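Local coordinates for protein ABC transporter (Caldanaerobius, PDB 4G68) that probably serves as the extracellular solute-binding component of an ABC transporter, capturing sugars released from xylan for uptake by the cell, at residues S229-Q243 with F412-Q426. Numbering follows the deposited sequence.
Sequences SFDNQAFTDAAQKLQ and FAKQITPEEYSKQMQ
Pro418 is the knob of this helix pair: its ring presses into a hole on helix 233-248 formed by Thr236, Ala239, Gln240 and Gln243. The fit is tight, with Pro418 CB only 3.5 Å from Thr236 CG2. Thr236 turns its two branches to different tasks: the methyl lies anti to the backbone N and meets the proline, while OG1 reaches Ser422 OG at 2.8 Å, a hydroxyl pair in which either may donate. One helical turn on, Ala239 CB rests against both Pro418 and Tyr421, and helix 398-412 closes over the same patch through Leu411. The segment axes come within 8.5 Å at 132°, and further contacts lie toward both ends. At one, Leu242 CD1 sits over a face of the ring of Phe412, the last residue of helix 398-412, 3.6 Å from the ring centroid. At the other, Met425 folds back through two bends to set CE over a face of the loop residue Phe230, a second CH-pi contact. Beside it Gln426, bent at chi2 (73°), brings OE1 to Phe230 N at 2.8 Å; the N-H comes from above the carbonyl plane, 39° out of it, and Asn430 ND2 also donates to this oxygen. A leucine in place of Gln426 would probably leave Phe230 N and Asn430 ND2 without this acceptor, tying the loop before helix 233-248 less firmly to the C-terminal helix. The outer side is looser. There Lys423 NZ and Asp231 OD2 form a weak, 3.3 Å salt bridge. The chemistry thus divides: apolar groups, a hydroxyl pair and the Phe230-Gln426 bond join the C-terminal helix to helix 233-248 and its preceding loop in this solute-binding fold, and the single salt bridge at the margin, long and near solvent, probably adds little.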
ATOM      1  N   SER C 229      20.739 -13.266  -5.523  1.00 33.96           N
ATOM      2  CA  SER C 229      19.820 -13.978  -6.392  1.00 34.26           C
ATOM      3  C   SER C 229      18.463 -14.173  -5.679  1.00 30.40           C
ATOM      4  O   SER C 229      18.416 -14.399  -4.457  1.00 30.85           O
ATOM      5  CB  SER C 229      20.414 -15.338  -6.754  1.00 33.14           C
ATOM      6  OG  SER C 229      19.472 -16.103  -7.461  1.00 33.50           O
ATOM      7  N   PHE C 230      17.383 -14.102  -6.454  1.00 31.05           N
ATOM      8  CA  PHE C 230      16.026 -14.495  -6.015  1.00 33.66           C
ATOM      9  C   PHE C 230      15.876 -16.008  -5.753  1.00 31.90           C
ATOM     10  O   PHE C 230      14.981 -16.463  -5.003  1.00 29.96           O
ATOM     11  CB  PHE C 230      14.995 -14.105  -7.074  1.00 31.68           C
ATOM     12  CG  PHE C 230      14.711 -12.640  -7.140  1.00 28.91           C
ATOM     13  CD1 PHE C 230      13.879 -12.038  -6.207  1.00 24.70           C
ATOM     14  CD2 PHE C 230      15.268 -11.865  -8.162  1.00 29.61           C
ATOM     15  CE1 PHE C 230      13.599 -10.669  -6.302  1.00 26.46           C
ATOM     16  CE2 PHE C 230      15.006 -10.496  -8.262  1.00 31.25           C
ATOM     17  CZ  PHE C 230      14.169  -9.902  -7.320  1.00 29.63           C
ATOM     18  N   ASP C 231      16.710 -16.792  -6.416  1.00 32.36           N
ATOM     19  CA  ASP C 231      16.677 -18.242  -6.233  1.00 34.09           C
ATOM     20  C   ASP C 231      17.487 -18.564  -4.961  1.00 35.92           C
ATOM     21  O   ASP C 231      18.645 -18.947  -5.021  1.00 34.68           O
ATOM     22  CB  ASP C 231      17.246 -18.962  -7.477  1.00 35.31           C
ATOM     23  CG  ASP C 231      16.918 -20.454  -7.497  1.00 37.36           C
ATOM     24  OD1 ASP C 231      16.179 -20.932  -6.606  1.00 40.60           O
ATOM     25  OD2 ASP C 231      17.406 -21.171  -8.408  1.00 36.21           O
ATOM     26  N   ASN C 232      16.853 -18.339  -3.811  1.00 35.65           N
ATOM     27  CA  ASN C 232      17.461 -18.502  -2.508  1.00 37.85           C
ATOM     28  C   ASN C 232      16.409 -19.204  -1.641  1.00 39.43           C
ATOM     29  O   ASN C 232      15.222 -18.957  -1.784  1.00 35.86           O
ATOM     30  CB  ASN C 232      17.797 -17.105  -1.970  1.00 41.35           C
ATOM     31  CG  ASN C 232      18.279 -17.112  -0.531  1.00 48.73           C
ATOM     32  OD1 ASN C 232      17.534 -17.490   0.402  1.00 49.06           O
ATOM     33  ND2 ASN C 232      19.530 -16.665  -0.323  1.00 46.83           N
ATOM     34  N   GLN C 233      16.844 -20.062  -0.726  1.00 39.76           N
ATOM     35  CA  GLN C 233      15.903 -20.905   0.045  1.00 39.24           C
ATOM     36  C   GLN C 233      14.820 -20.105   0.810  1.00 36.45           C
ATOM     37  O   GLN C 233      13.612 -20.499   0.879  1.00 32.57           O
ATOM     38  CB  GLN C 233      16.669 -21.786   1.042  1.00 38.63           C
ATOM     39  CG  GLN C 233      15.847 -22.947   1.587  1.00 38.50           C
ATOM     40  CD  GLN C 233      15.376 -23.861   0.478  1.00 39.49           C
ATOM     41  OE1 GLN C 233      14.179 -24.103   0.319  1.00 43.91           O
ATOM     42  NE2 GLN C 233      16.320 -24.362  -0.309  1.00 41.72           N
ATOM     43  N   ALA C 234      15.259 -18.992   1.398  1.00 35.57           N
ATOM     44  CA  ALA C 234      14.343 -18.150   2.164  1.00 31.19           C
ATOM     45  C   ALA C 234      13.118 -17.789   1.345  1.00 28.41           C
ATOM     46  O   ALA C 234      12.041 -17.759   1.908  1.00 24.28           O
ATOM     47  CB  ALA C 234      15.037 -16.896   2.686  1.00 30.25           C
ATOM     48  N   PHE C 235      13.316 -17.494   0.051  1.00 26.28           N
ATOM     49  CA  PHE C 235      12.274 -16.998  -0.879  1.00 26.58           C
ATOM     50  C   PHE C 235      11.459 -18.165  -1.429  1.00 27.40           C
ATOM     51  O   PHE C 235      10.259 -18.041  -1.619  1.00 26.51           O
ATOM     52  CB  PHE C 235      12.884 -16.236  -2.077  1.00 28.70           C
ATOM     53  CG  PHE C 235      13.329 -14.821  -1.783  1.00 29.33           C
ATOM     54  CD1 PHE C 235      13.337 -14.292  -0.478  1.00 31.38           C
ATOM     55  CD2 PHE C 235      13.769 -14.002  -2.822  1.00 31.44           C
ATOM     56  CE1 PHE C 235      13.747 -12.980  -0.238  1.00 31.53           C
ATOM     57  CE2 PHE C 235      14.165 -12.673  -2.574  1.00 26.47           C
ATOM     58  CZ  PHE C 235      14.154 -12.165  -1.305  1.00 28.11           C
ATOM     59  N   THR C 236      12.124 -19.278  -1.739  1.00 25.93           N
ATOM     60  CA  THR C 236      11.412 -20.509  -2.062  1.00 24.17           C
ATOM     61  C   THR C 236      10.521 -20.881  -0.846  1.00 27.38           C
ATOM     62  O   THR C 236       9.259 -20.962  -0.975  1.00 28.22           O
ATOM     63  CB  THR C 236      12.376 -21.660  -2.449  1.00 26.54           C
ATOM     64  OG1 THR C 236      13.349 -21.154  -3.367  1.00 27.21           O
ATOM     65  CG2 THR C 236      11.629 -22.804  -3.162  1.00 20.15           C
ATOM     66  N   ASP C 237      11.159 -21.025   0.322  1.00 28.88           N
ATOM     67  CA  ASP C 237      10.470 -21.277   1.603  1.00 30.03           C
ATOM     68  C   ASP C 237       9.284 -20.357   1.844  1.00 28.60           C
ATOM     69  O   ASP C 237       8.299 -20.816   2.376  1.00 27.03           O
ATOM     70  CB  ASP C 237      11.397 -21.156   2.806  1.00 31.06           C
ATOM     71  CG  ASP C 237      12.304 -22.391   3.017  1.00 35.14           C
ATOM     72  OD1 ASP C 237      12.132 -23.462   2.356  1.00 32.14           O
ATOM     73  OD2 ASP C 237      13.199 -22.259   3.898  1.00 35.27           O
ATOM     74  N   ALA C 238       9.392 -19.063   1.477  1.00 30.64           N
ATOM     75  CA  ALA C 238       8.199 -18.179   1.481  1.00 24.77           C
ATOM     76  C   ALA C 238       7.088 -18.625   0.491  1.00 26.92           C
ATOM     77  O   ALA C 238       5.890 -18.596   0.812  1.00 25.31           O
ATOM     78  CB  ALA C 238       8.584 -16.710   1.258  1.00 26.49           C
ATOM     79  N   ALA C 239       7.474 -19.045  -0.708  1.00 26.52           N
ATOM     80  CA  ALA C 239       6.511 -19.459  -1.734  1.00 23.59           C
ATOM     81  C   ALA C 239       5.828 -20.730  -1.218  1.00 27.41           C
ATOM     82  O   ALA C 239       4.592 -20.844  -1.235  1.00 25.53           O
ATOM     83  CB  ALA C 239       7.186 -19.676  -3.072  1.00 24.34           C
ATOM     84  N   GLN C 240       6.632 -21.652  -0.702  1.00 29.94           N
ATOM     85  CA  GLN C 240       6.078 -22.854  -0.084  1.00 32.72           C
ATOM     86  C   GLN C 240       5.022 -22.447   0.973  1.00 32.29           C
ATOM     87  O   GLN C 240       3.894 -22.923   0.924  1.00 34.31           O
ATOM     88  CB  GLN C 240       7.174 -23.741   0.524  1.00 34.08           C
ATOM     89  CG  GLN C 240       6.653 -25.052   1.124  1.00 35.85           C
ATOM     90  CD  GLN C 240       5.815 -25.823   0.142  1.00 38.97           C
ATOM     91  OE1 GLN C 240       6.327 -26.391  -0.821  1.00 41.82           O
ATOM     92  NE2 GLN C 240       4.509 -25.821   0.359  1.00 43.41           N
ATOM     93  N   LYS C 241       5.385 -21.556   1.893  1.00 31.20           N
ATOM     94  CA  LYS C 241       4.392 -21.085   2.893  1.00 31.31           C
ATOM     95  C   LYS C 241       3.131 -20.379   2.378  1.00 28.91           C
ATOM     96  O   LYS C 241       2.096 -20.420   3.067  1.00 29.40           O
ATOM     97  CB  LYS C 241       5.047 -20.217   3.960  1.00 30.81           C
ATOM     98  CG  LYS C 241       6.127 -20.938   4.745  1.00 33.68           C
ATOM     99  CD  LYS C 241       5.826 -20.763   6.198  1.00 34.91           C
ATOM    100  CE  LYS C 241       6.648 -21.668   7.101  1.00 37.61           C
ATOM    101  NZ  LYS C 241       8.031 -21.158   7.272  1.00 33.03           N
ATOM    102  N   LEU C 242       3.208 -19.681   1.232  1.00 28.22           N
ATOM    103  CA  LEU C 242       2.017 -19.058   0.632  1.00 29.54           C
ATOM    104  C   LEU C 242       1.041 -20.181   0.168  1.00 27.75           C
ATOM    105  O   LEU C 242      -0.198 -20.113   0.408  1.00 24.02           O
ATOM    106  CB  LEU C 242       2.443 -18.209  -0.583  1.00 29.09           C
ATOM    107  CG  LEU C 242       1.926 -16.778  -0.856  1.00 26.74           C
ATOM    108  CD1 LEU C 242       1.577 -16.658  -2.347  1.00 25.55           C
ATOM    109  CD2 LEU C 242       0.712 -16.409  -0.040  1.00 29.21           C
ATOM    110  N   GLN C 243       1.612 -21.207  -0.487  1.00 27.09           N
ATOM    111  CA  GLN C 243       0.830 -22.387  -0.992  1.00 29.45           C
ATOM    112  C   GLN C 243       0.174 -23.216   0.151  1.00 28.33           C
ATOM    113  O   GLN C 243      -0.949 -23.746   0.009  1.00 31.25           O
ATOM    114  CB  GLN C 243       1.658 -23.279  -1.996  1.00 26.21           C
ATOM    115  CG  GLN C 243       1.939 -22.539  -3.333  1.00 28.15           C
ATOM    116  CD  GLN C 243       2.301 -23.448  -4.514  1.00 28.17           C
ATOM    117  OE1 GLN C 243       1.923 -23.208  -5.703  1.00 20.52           O
ATOM    118  NE2 GLN C 243       3.001 -24.531  -4.188  1.00 23.05           N
ATOM    119  N   PHE C 412      -0.375 -18.862  -6.189  1.00 34.54           N
ATOM    120  CA  PHE C 412      -1.752 -18.978  -5.649  1.00 33.16           C
ATOM    121  C   PHE C 412      -2.591 -20.004  -6.445  1.00 34.31           C
ATOM    122  O   PHE C 412      -3.536 -20.639  -5.896  1.00 36.20           O
ATOM    123  CB  PHE C 412      -2.459 -17.639  -5.687  1.00 24.65           C
ATOM    124  CG  PHE C 412      -2.126 -16.720  -4.522  1.00 24.79           C
ATOM    125  CD1 PHE C 412      -1.141 -15.678  -4.657  1.00 26.53           C
ATOM    126  CD2 PHE C 412      -2.752 -16.886  -3.287  1.00 22.97           C
ATOM    127  CE1 PHE C 412      -0.862 -14.820  -3.597  1.00 26.27           C
ATOM    128  CE2 PHE C 412      -2.485 -16.027  -2.227  1.00 28.06           C
ATOM    129  CZ  PHE C 412      -1.517 -14.999  -2.369  1.00 27.05           C
ATOM    130  N   ALA C 413      -2.255 -20.131  -7.729  1.00 36.83           N
ATOM    131  CA  ALA C 413      -3.091 -20.867  -8.706  1.00 38.48           C
ATOM    132  C   ALA C 413      -2.644 -22.292  -8.768  1.00 42.50           C
ATOM    133  O   ALA C 413      -3.239 -23.098  -9.477  1.00 46.97           O
ATOM    134  CB  ALA C 413      -2.982 -20.258 -10.097  1.00 35.92           C
ATOM    135  N   LYS C 414      -1.580 -22.598  -8.032  1.00 47.88           N
ATOM    136  CA  LYS C 414      -1.023 -23.958  -7.986  1.00 48.44           C
ATOM    137  C   LYS C 414      -0.536 -24.403  -9.379  1.00 45.71           C
ATOM    138  O   LYS C 414      -0.548 -25.609  -9.683  1.00 42.59           O
ATOM    139  CB  LYS C 414      -2.069 -24.944  -7.429  1.00 44.41           C
ATOM    140  CG  LYS C 414      -2.540 -24.664  -6.005  1.00 43.52           C
ATOM    141  CD  LYS C 414      -1.439 -24.938  -4.987  1.00 52.15           C
ATOM    142  CE  LYS C 414      -1.366 -26.430  -4.709  1.00 50.50           C
ATOM    143  NZ  LYS C 414      -0.283 -26.776  -3.756  1.00 56.32           N
ATOM    144  N   GLN C 415      -0.115 -23.422 -10.202  1.00 45.19           N
ATOM    145  CA  GLN C 415       0.420 -23.660 -11.564  1.00 41.20           C
ATOM    146  C   GLN C 415       1.954 -23.617 -11.645  1.00 40.16           C
ATOM    147  O   GLN C 415       2.552 -24.104 -12.614  1.00 34.61           O
ATOM    148  CB  GLN C 415      -0.168 -22.686 -12.576  1.00 41.92           C
ATOM    149  CG  GLN C 415      -1.659 -22.839 -12.790  1.00 45.53           C
ATOM    150  CD  GLN C 415      -2.240 -21.703 -13.600  1.00 51.19           C
ATOM    151  OE1 GLN C 415      -1.573 -21.175 -14.503  1.00 53.19           O
ATOM    152  NE2 GLN C 415      -3.498 -21.341 -13.297  1.00 57.29           N
ATOM    153  N   ILE C 416       2.591 -23.020 -10.642  1.00 31.86           N
ATOM    154  CA  ILE C 416       4.015 -23.138 -10.500  1.00 35.96           C
ATOM    155  C   ILE C 416       4.344 -23.753  -9.135  1.00 35.35           C
ATOM    156  O   ILE C 416       3.566 -23.614  -8.188  1.00 37.77           O
ATOM    157  CB  ILE C 416       4.682 -21.742 -10.732  1.00 35.37           C
ATOM    158  CG1 ILE C 416       6.181 -21.885 -10.996  1.00 37.20           C
ATOM    159  CG2 ILE C 416       4.350 -20.734  -9.626  1.00 30.13           C
ATOM    160  CD1 ILE C 416       6.738 -20.758 -11.830  1.00 34.20           C
ATOM    161  N   THR C 417       5.451 -24.494  -9.067  1.00 37.08           N
ATOM    162  CA  THR C 417       6.071 -24.912  -7.797  1.00 33.03           C
ATOM    163  C   THR C 417       6.915 -23.770  -7.206  1.00 30.02           C
ATOM    164  O   THR C 417       7.342 -22.871  -7.954  1.00 26.43           O
ATOM    165  CB  THR C 417       6.990 -26.141  -8.025  1.00 36.62           C
ATOM    166  OG1 THR C 417       8.046 -25.793  -8.937  1.00 34.23           O
ATOM    167  CG2 THR C 417       6.177 -27.333  -8.632  1.00 32.30           C
ATOM    168  N   PRO C 418       7.191 -23.807  -5.869  1.00 33.31           N
ATOM    169  CA  PRO C 418       8.133 -22.845  -5.232  1.00 32.78           C
ATOM    170  C   PRO C 418       9.516 -22.803  -5.871  1.00 37.90           C
ATOM    171  O   PRO C 418      10.096 -21.739  -5.999  1.00 43.89           O
ATOM    172  CB  PRO C 418       8.274 -23.394  -3.818  1.00 32.77           C
ATOM    173  CG  PRO C 418       6.965 -24.062  -3.547  1.00 33.64           C
ATOM    174  CD  PRO C 418       6.546 -24.678  -4.858  1.00 29.16           C
ATOM    175  N   GLU C 419      10.071 -23.969  -6.192  1.00 38.44           N
ATOM    176  CA  GLU C 419      11.395 -24.069  -6.802  1.00 40.73           C
ATOM    177  C   GLU C 419      11.389 -23.466  -8.209  1.00 41.35           C
ATOM    178  O   GLU C 419      12.272 -22.697  -8.554  1.00 41.00           O
ATOM    179  CB  GLU C 419      11.865 -25.518  -6.796  1.00 46.29           C
ATOM    180  CG  GLU C 419      12.254 -26.051  -5.403  1.00 47.73           C
ATOM    181  CD  GLU C 419      11.076 -26.528  -4.526  1.00 52.79           C
ATOM    182  OE1 GLU C 419       9.966 -26.814  -5.055  1.00 48.46           O
ATOM    183  OE2 GLU C 419      11.292 -26.634  -3.279  1.00 47.20           O
ATOM    184  N   GLU C 420      10.359 -23.759  -8.998  1.00 46.32           N
ATOM    185  CA  GLU C 420      10.212 -23.135 -10.312  1.00 46.61           C
ATOM    186  C   GLU C 420       9.925 -21.665 -10.170  1.00 51.45           C
ATOM    187  O   GLU C 420      10.359 -20.857 -11.003  1.00 61.28           O
ATOM    188  CB  GLU C 420       9.143 -23.822 -11.161  1.00 51.02           C
ATOM    189  CG  GLU C 420       9.715 -24.945 -12.024  1.00 51.94           C
ATOM    190  CD  GLU C 420      10.789 -24.418 -12.974  1.00 57.68           C
ATOM    191  OE1 GLU C 420      10.527 -23.408 -13.683  1.00 54.56           O
ATOM    192  OE2 GLU C 420      11.908 -24.992 -13.009  1.00 64.69           O
ATOM    193  N   TYR C 421       9.210 -21.315  -9.102  1.00 43.02           N
ATOM    194  CA  TYR C 421       8.943 -19.926  -8.826  1.00 39.31           C
ATOM    195  C   TYR C 421      10.228 -19.145  -8.701  1.00 31.76           C
ATOM    196  O   TYR C 421      10.371 -18.154  -9.350  1.00 35.35           O
ATOM    197  CB  TYR C 421       8.137 -19.757  -7.554  1.00 38.78           C
ATOM    198  CG  TYR C 421       8.117 -18.325  -7.104  1.00 34.82           C
ATOM    199  CD1 TYR C 421       7.316 -17.384  -7.747  1.00 31.77           C
ATOM    200  CD2 TYR C 421       8.927 -17.906  -6.045  1.00 35.63           C
ATOM    201  CE1 TYR C 421       7.298 -16.060  -7.336  1.00 31.50           C
ATOM    202  CE2 TYR C 421       8.915 -16.583  -5.631  1.00 34.97           C
ATOM    203  CZ  TYR C 421       8.109 -15.679  -6.286  1.00 31.45           C
ATOM    204  OH  TYR C 421       8.144 -14.391  -5.862  1.00 34.83           O
ATOM    205  N   SER C 422      11.143 -19.620  -7.850  1.00 40.43           N
ATOM    206  CA  SER C 422      12.348 -18.895  -7.514  1.00 38.58           C
ATOM    207  C   SER C 422      13.321 -18.861  -8.680  1.00 41.68           C
ATOM    208  O   SER C 422      13.977 -17.837  -8.872  1.00 43.59           O
ATOM    209  CB  SER C 422      13.020 -19.442  -6.260  1.00 35.07           C
ATOM    210  OG  SER C 422      12.164 -19.360  -5.133  1.00 34.06           O
ATOM    211  N   LYS C 423      13.390 -19.971  -9.441  1.00 43.55           N
ATOM    212  CA  LYS C 423      14.193 -20.077 -10.682  1.00 42.42           C
ATOM    213  C   LYS C 423      13.784 -19.045 -11.718  1.00 39.66           C
ATOM    214  O   LYS C 423      14.650 -18.362 -12.291  1.00 42.64           O
ATOM    215  CB  LYS C 423      14.052 -21.466 -11.321  1.00 46.99           C
ATOM    216  CG  LYS C 423      14.814 -22.580 -10.617  1.00 53.09           C
ATOM    217  CD  LYS C 423      16.202 -22.809 -11.221  1.00 52.78           C
ATOM    218  CE  LYS C 423      16.701 -24.209 -10.904  1.00 49.77           C
ATOM    219  NZ  LYS C 423      17.314 -24.277  -9.549  1.00 54.60           N
ATOM    220  N   GLN C 424      12.471 -18.963 -11.961  1.00 36.45           N
ATOM    221  CA  GLN C 424      11.896 -18.024 -12.896  1.00 35.52           C
ATOM    222  C   GLN C 424      11.979 -16.560 -12.428  1.00 38.94           C
ATOM    223  O   GLN C 424      12.004 -15.657 -13.264  1.00 42.28           O
ATOM    224  CB  GLN C 424      10.466 -18.412 -13.260  1.00 39.14           C
ATOM    225  CG  GLN C 424      10.387 -19.671 -14.111  1.00 42.05           C
ATOM    226  CD  GLN C 424       8.988 -20.001 -14.575  1.00 42.71           C
ATOM    227  OE1 GLN C 424       8.263 -19.137 -15.085  1.00 50.23           O
ATOM    228  NE2 GLN C 424       8.604 -21.255 -14.424  1.00 42.29           N
ATOM    229  N   MET C 425      12.024 -16.316 -11.116  1.00 36.52           N
ATOM    230  CA  MET C 425      12.153 -14.921 -10.605  1.00 33.45           C
ATOM    231  C   MET C 425      13.551 -14.437 -10.959  1.00 35.27           C
ATOM    232  O   MET C 425      13.724 -13.341 -11.513  1.00 36.83           O
ATOM    233  CB  MET C 425      11.881 -14.819  -9.095  1.00 30.57           C
ATOM    234  CG  MET C 425      10.400 -14.744  -8.709  1.00 28.53           C
ATOM    235  SD  MET C 425       9.599 -13.168  -9.112  1.00 23.54           S
ATOM    236  CE  MET C 425      10.580 -12.168  -8.000  1.00 27.84           C
ATOM    237  N   GLN C 426      14.540 -15.293 -10.720  1.00 37.45           N
ATOM    238  CA  GLN C 426      15.929 -14.944 -10.992  1.00 38.23           C
ATOM    239  C   GLN C 426      16.262 -14.816 -12.494  1.00 41.48           C
ATOM    240  O   GLN C 426      16.949 -13.857 -12.890  1.00 40.83           O
ATOM    241  CB  GLN C 426      16.868 -15.900 -10.282  1.00 37.21           C
ATOM    242  CG  GLN C 426      18.338 -15.689 -10.591  1.00 37.69           C
ATOM    243  CD  GLN C 426      18.928 -14.451  -9.941  1.00 36.66           C
ATOM    244  OE1 GLN C 426      18.294 -13.766  -9.087  1.00 32.53           O
ATOM    245  NE2 GLN C 426      20.180 -14.173 -10.290  1.00 35.19           N
TER
HETATM  246  O   HOH W   1      12.583 -16.313  -5.614  1.00 24.66           O
HETATM  247  O   HOH W   2       8.354 -26.672  -2.564  1.00 17.66           O